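Local coordinates for acetylated cis-Golgi protein, involved in ER-to-Golgi transport (Saccharomyces cerevisiae, PDB 6G8Y), which probably takes part in ER-to-Golgi transport as the yeast homologue of the Golgi-stacking protein GRASP65, using PDZ domains to bind partner proteins, at residues Ile63-Asn75 and Lys80-Ile92. Sequence-based numbering, arbitrary orientation.
Sequences IFNEHCGRTLKVN and KGGTFRDEYISII
The ring of Tyr88 meets Thr71 at its edge, where CD1 lies 3.5 Å from Thr71 CG2, while Lys73 runs beside it in the same direction and brings its CG within 3.7 Å of Tyr88 CE1. That threonine methyl stands anti to the backbone N, which turns it to the tyrosine. Near the other end of the contact, Ile91 CD1 reaches Phe64 CD2 at 3.7 Å, and one face of the Phe64 ring takes Leu72 CD2; Phe38 of the adjoining strand meets this ring edge-to-face. The His67 ring is sandwiched, with Leu72 CD1 over its centre and Arg70 NH2 on the opposite face, and its rotation is fixed by an in-plane bond from ND1 to Ile63 O.

Ile91 fills the corner between helix and strand: its CG2 lies 3.5 Å from Phe64 O and its CG1 packs on Leu72 CB. Two backbone bonds tie it down, Ile91 N to Arg70 O (174° at the hydrogen) and Gly69 N to Ile91 O, across a type II turn whose third residue, Gly69, has positive phi. Farther along, Leu72 pairs with Ile89 and Val74 with Glu87, each through two backbone hydrogen bonds.

Asn75 ND2 approaches Asp86 OD1 at 2.9 Å from above the carboxylate, the amide and carboxylate planes being 71° apart. Lys73 NZ makes only a long salt bridge, 4.0 Å to Asp86 OD2, its stronger partner being Asp40, which also accepts from Asn75 ND2. An alanine in place of Asp86 is likely to cost Asn75 one acceptor and leave Lys73 with less negative charge nearby.

This is a classic antiparallel beta hairpin, strands 71-78 and 83-90, entered from helix 57-66 through a tight turn and closing the PDZ domain at its C-terminus.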
loop_
_atom_site.group_PDB
_atom_site.type_symbol
_atom_site.label_atom_id
_atom_site.label_comp_id
_atom_site.label_asym_id
_atom_site.label_seq_id
_atom_site.Cartn_x
_atom_site.Cartn_y
_atom_site.Cartn_z
ATOM N N ILE A 63 -0.373 -11.356 -6.567
ATOM C CA ILE A 63 -1.401 -11.105 -5.571
ATOM C C ILE A 63 -2.668 -10.622 -6.255
ATOM O O ILE A 63 -3.773 -11.109 -5.979
ATOM C CB ILE A 63 -0.930 -10.057 -4.541
ATOM C CG1 ILE A 63 0.180 -10.631 -3.660
ATOM C CG2 ILE A 63 -2.071 -9.589 -3.651
ATOM C CD1 ILE A 63 1.005 -9.593 -2.937
ATOM N N PHE A 64 -2.540 -9.628 -7.122
ATOM C CA PHE A 64 -3.721 -9.096 -7.841
ATOM C C PHE A 64 -4.385 -10.174 -8.694
ATOM O O PHE A 64 -5.622 -10.311 -8.691
ATOM C CB PHE A 64 -3.344 -7.831 -8.642
ATOM C CG PHE A 64 -3.406 -6.570 -7.829
ATOM C CD1 PHE A 64 -2.538 -6.331 -6.781
ATOM C CD2 PHE A 64 -4.383 -5.633 -8.110
ATOM C CE1 PHE A 64 -2.646 -5.174 -6.025
ATOM C CE2 PHE A 64 -4.479 -4.469 -7.366
ATOM C CZ PHE A 64 -3.635 -4.257 -6.304
ATOM N N ASN A 65 -3.576 -10.967 -9.378
ATOM C CA ASN A 65 -4.163 -11.958 -10.293
ATOM C C ASN A 65 -4.843 -13.099 -9.521
ATOM O O ASN A 65 -5.845 -13.649 -9.993
ATOM C CB ASN A 65 -3.142 -12.411 -11.337
ATOM C CG ASN A 65 -2.902 -11.350 -12.410
ATOM O OD1 ASN A 65 -3.719 -10.410 -12.609
ATOM N ND2 ASN A 65 -1.801 -11.488 -13.112
ATOM N N GLU A 66 -4.408 -13.367 -8.299
ATOM C CA GLU A 66 -5.127 -14.322 -7.444
ATOM C C GLU A 66 -6.535 -13.842 -7.082
ATOM O O GLU A 66 -7.410 -14.629 -6.728
ATOM C CB GLU A 66 -4.314 -14.613 -6.188
ATOM C CG GLU A 66 -3.230 -15.655 -6.445
ATOM C CD GLU A 66 -2.150 -15.732 -5.388
ATOM O OE1 GLU A 66 -0.998 -16.071 -5.751
ATOM O OE2 GLU A 66 -2.435 -15.479 -4.202
ATOM N N HIS A 67 -6.766 -12.543 -7.186
ATOM C CA HIS A 67 -8.052 -11.941 -6.863
ATOM C C HIS A 67 -8.868 -11.539 -8.088
ATOM O O HIS A 67 -9.881 -10.870 -7.949
ATOM C CB HIS A 67 -7.802 -10.721 -5.967
ATOM C CG HIS A 67 -7.301 -11.066 -4.605
ATOM N ND1 HIS A 67 -5.994 -11.402 -4.327
ATOM C CD2 HIS A 67 -7.979 -11.208 -3.435
ATOM C CE1 HIS A 67 -5.876 -11.671 -3.036
ATOM N NE2 HIS A 67 -7.071 -11.572 -2.472
ATOM N N CYS A 68 -8.463 -11.962 -9.300
ATOM C CA CYS A 68 -9.216 -11.630 -10.506
ATOM C C CYS A 68 -10.659 -12.111 -10.344
ATOM O O CYS A 68 -10.918 -13.243 -9.887
ATOM C CB CYS A 68 -8.580 -12.237 -11.788
ATOM S SG CYS A 68 -7.138 -11.332 -12.430
ATOM N N GLY A 69 -11.598 -11.228 -10.657
ATOM C CA GLY A 69 -13.019 -11.569 -10.560
ATOM C C GLY A 69 -13.615 -11.479 -9.175
ATOM O O GLY A 69 -14.763 -11.868 -8.975
ATOM N N ARG A 70 -12.847 -10.979 -8.205
ATOM C CA ARG A 70 -13.350 -10.843 -6.838
ATOM C C ARG A 70 -12.694 -9.613 -6.207
ATOM O O ARG A 70 -12.080 -8.815 -6.912
ATOM C CB ARG A 70 -13.156 -12.150 -6.039
ATOM C CG ARG A 70 -11.713 -12.560 -5.791
ATOM C CD ARG A 70 -11.640 -13.913 -5.094
ATOM N NE ARG A 70 -10.284 -14.436 -4.908
ATOM C CZ ARG A 70 -9.562 -14.446 -3.791
ATOM N NH1 ARG A 70 -9.989 -13.908 -2.654
ATOM N NH2 ARG A 70 -8.351 -15.014 -3.820
ATOM N N THR A 71 -12.819 -9.462 -4.894
ATOM C CA THR A 71 -12.428 -8.278 -4.187
ATOM C C THR A 71 -11.074 -8.479 -3.555
ATOM O O THR A 71 -10.809 -9.500 -2.905
ATOM C CB THR A 71 -13.461 -7.998 -3.066
ATOM O OG1 THR A 71 -14.736 -7.918 -3.700
ATOM C CG2 THR A 71 -13.080 -6.734 -2.368
ATOM N N LEU A 72 -10.209 -7.470 -3.701
ATOM C CA LEU A 72 -8.943 -7.425 -2.950
ATOM C C LEU A 72 -9.101 -6.442 -1.790
ATOM O O LEU A 72 -9.550 -5.289 -2.001
ATOM C CB LEU A 72 -7.808 -6.950 -3.868
ATOM C CG LEU A 72 -6.440 -6.717 -3.222
ATOM C CD1 LEU A 72 -5.845 -8.020 -2.762
ATOM C CD2 LEU A 72 -5.485 -5.999 -4.174
ATOM N N LYS A 73 -8.668 -6.881 -0.612
ATOM C CA LYS A 73 -8.567 -6.048 0.572
ATOM C C LYS A 73 -7.249 -5.306 0.553
ATOM O O LYS A 73 -6.182 -5.902 0.443
ATOM C CB LYS A 73 -8.661 -6.916 1.814
ATOM C CG LYS A 73 -8.780 -6.190 3.128
ATOM C CD LYS A 73 -9.257 -7.232 4.154
ATOM C CE LYS A 73 -8.741 -6.988 5.519
ATOM N NZ LYS A 73 -8.840 -8.255 6.288
ATOM N N VAL A 74 -7.340 -3.988 0.662
ATOM C CA VAL A 74 -6.203 -3.075 0.626
ATOM C C VAL A 74 -6.090 -2.467 2.017
ATOM O O VAL A 74 -7.041 -1.838 2.507
ATOM C CB VAL A 74 -6.447 -1.978 -0.431
ATOM C CG1 VAL A 74 -5.287 -1.001 -0.512
ATOM C CG2 VAL A 74 -6.709 -2.646 -1.783
ATOM N N ASN A 75 -4.940 -2.654 2.646
ATOM C CA ASN A 75 -4.666 -2.120 3.977
ATOM C C ASN A 75 -4.067 -0.745 3.875
ATOM O O ASN A 75 -3.013 -0.574 3.246
ATOM C CB ASN A 75 -3.730 -3.040 4.766
ATOM C CG ASN A 75 -4.198 -4.484 4.767
ATOM O OD1 ASN A 75 -3.561 -5.329 4.176
ATOM N ND2 ASN A 75 -5.333 -4.773 5.438
ATOM N N LYS A 80 -1.948 11.463 8.274
ATOM C CA LYS A 80 -2.321 12.545 9.190
ATOM C C LYS A 80 -3.138 12.048 10.372
ATOM O O LYS A 80 -2.855 12.409 11.518
ATOM C CB LYS A 80 -3.087 13.645 8.453
ATOM C CG LYS A 80 -2.209 14.471 7.529
ATOM C CD LYS A 80 -1.457 15.548 8.301
ATOM C CE LYS A 80 -0.036 15.719 7.783
ATOM N NZ LYS A 80 0.618 16.948 8.311
ATOM N N GLY A 81 -4.151 11.232 10.099
ATOM C CA GLY A 81 -4.966 10.650 11.159
ATOM C C GLY A 81 -4.254 9.622 12.028
ATOM O O GLY A 81 -4.641 9.401 13.173
ATOM N N GLY A 82 -3.219 8.988 11.487
ATOM C CA GLY A 82 -2.489 7.939 12.172
ATOM C C GLY A 82 -3.302 6.689 12.448
ATOM O O GLY A 82 -3.084 6.024 13.461
ATOM N N THR A 83 -4.230 6.359 11.545
ATOM C CA THR A 83 -5.144 5.234 11.746
ATOM C C THR A 83 -5.067 4.295 10.554
ATOM O O THR A 83 -4.816 4.724 9.411
ATOM C CB THR A 83 -6.611 5.690 11.895
ATOM O OG1 THR A 83 -6.968 6.532 10.792
ATOM C CG2 THR A 83 -6.821 6.467 13.197
ATOM N N PHE A 84 -5.284 3.019 10.840
ATOM C CA PHE A 84 -5.420 1.979 9.808
ATOM C C PHE A 84 -6.874 1.762 9.435
ATOM O O PHE A 84 -7.746 1.809 10.293
ATOM C CB PHE A 84 -4.895 0.644 10.315
ATOM C CG PHE A 84 -3.429 0.631 10.630
ATOM C CD1 PHE A 84 -2.964 0.956 11.909
ATOM C CD2 PHE A 84 -2.497 0.276 9.651
ATOM C CE1 PHE A 84 -1.608 0.915 12.199
ATOM C CE2 PHE A 84 -1.139 0.224 9.949
ATOM C CZ PHE A 84 -0.693 0.566 11.218
ATOM N N ARG A 85 -7.140 1.499 8.156
ATOM C CA ARG A 85 -8.445 0.985 7.746
ATOM C C ARG A 85 -8.258 0.078 6.543
ATOM O O ARG A 85 -7.183 0.049 5.935
ATOM C CB ARG A 85 -9.428 2.093 7.368
ATOM C CG ARG A 85 -9.059 2.891 6.116
ATOM C CD ARG A 85 -10.132 3.923 5.784
ATOM N NE ARG A 85 -9.950 4.448 4.429
ATOM C CZ ARG A 85 -9.073 5.386 4.059
ATOM N NH1 ARG A 85 -8.260 5.968 4.947
ATOM N NH2 ARG A 85 -8.999 5.717 2.779
ATOM N N ASP A 86 -9.327 -0.616 6.186
ATOM C CA ASP A 86 -9.314 -1.480 5.023
ATOM C C ASP A 86 -10.249 -0.939 3.980
ATOM O O ASP A 86 -11.393 -0.596 4.280
ATOM C CB ASP A 86 -9.798 -2.879 5.365
ATOM C CG ASP A 86 -8.924 -3.582 6.358
ATOM O OD1 ASP A 86 -7.707 -3.338 6.410
ATOM O OD2 ASP A 86 -9.486 -4.408 7.107
ATOM N N GLU A 87 -9.762 -0.844 2.751
ATOM C CA GLU A 87 -10.618 -0.592 1.599
ATOM C C GLU A 87 -10.702 -1.862 0.767
ATOM O O GLU A 87 -9.895 -2.775 0.949
ATOM C CB GLU A 87 -10.069 0.565 0.748
ATOM C CG GLU A 87 -10.032 1.945 1.417
ATOM C CD GLU A 87 -11.361 2.692 1.504
ATOM O OE1 GLU A 87 -12.392 2.246 0.987
ATOM O OE2 GLU A 87 -11.347 3.784 2.115
ATOM N N TYR A 88 -11.667 -1.902 -0.140
ATOM C CA TYR A 88 -11.934 -3.067 -0.973
ATOM C C TYR A 88 -12.036 -2.617 -2.403
ATOM O O TYR A 88 -12.700 -1.626 -2.695
ATOM C CB TYR A 88 -13.225 -3.742 -0.521
ATOM C CG TYR A 88 -13.066 -4.383 0.813
ATOM C CD1 TYR A 88 -12.504 -5.655 0.945
ATOM C CD2 TYR A 88 -13.418 -3.711 1.963
ATOM C CE1 TYR A 88 -12.331 -6.236 2.181
ATOM C CE2 TYR A 88 -13.240 -4.280 3.211
ATOM C CZ TYR A 88 -12.710 -5.553 3.308
ATOM O OH TYR A 88 -12.520 -6.139 4.544
ATOM N N ILE A 89 -11.377 -3.332 -3.302
ATOM C CA ILE A 89 -11.434 -2.953 -4.717
ATOM C C ILE A 89 -11.691 -4.184 -5.566
ATOM O O ILE A 89 -11.123 -5.255 -5.311
ATOM C CB ILE A 89 -10.175 -2.191 -5.162
ATOM C CG1 ILE A 89 -10.254 -1.755 -6.636
ATOM C CG2 ILE A 89 -8.920 -2.987 -4.875
ATOM C CD1 ILE A 89 -8.906 -1.480 -7.263
ATOM N N SER A 90 -12.571 -4.038 -6.558
ATOM C CA SER A 90 -12.858 -5.120 -7.487
ATOM C C SER A 90 -11.728 -5.246 -8.505
ATOM O O SER A 90 -11.375 -4.271 -9.189
ATOM C CB SER A 90 -14.170 -4.862 -8.225
ATOM O OG SER A 90 -15.261 -4.983 -7.339
ATOM N N ILE A 91 -11.179 -6.450 -8.603
ATOM C CA ILE A 91 -10.116 -6.750 -9.565
ATOM C C ILE A 91 -10.730 -7.421 -10.784
ATOM O O ILE A 91 -11.408 -8.422 -10.649
ATOM C CB ILE A 91 -9.054 -7.668 -8.919
ATOM C CG1 ILE A 91 -8.520 -7.040 -7.612
ATOM C CG2 ILE A 91 -7.932 -8.006 -9.909
ATOM C CD1 ILE A 91 -8.035 -5.600 -7.732
ATOM N N ILE A 92 -10.503 -6.884 -11.971
ATOM C CA ILE A 92 -11.122 -7.484 -13.171
ATOM C C ILE A 92 -10.345 -8.724 -13.603
ATOM O O ILE A 92 -9.155 -8.893 -13.318
ATOM C CB ILE A 92 -11.342 -6.459 -14.326
ATOM C CG1 ILE A 92 -10.057 -6.054 -15.046
ATOM C CG2 ILE A 92 -12.057 -5.223 -13.812
ATOM C CD1 ILE A 92 -10.293 -5.114 -16.213
ATOM O OXT ILE A 92 -10.930 -9.580 -14.260
HETATM O O HOH W 1 -15.460 -8.016 -7.105
#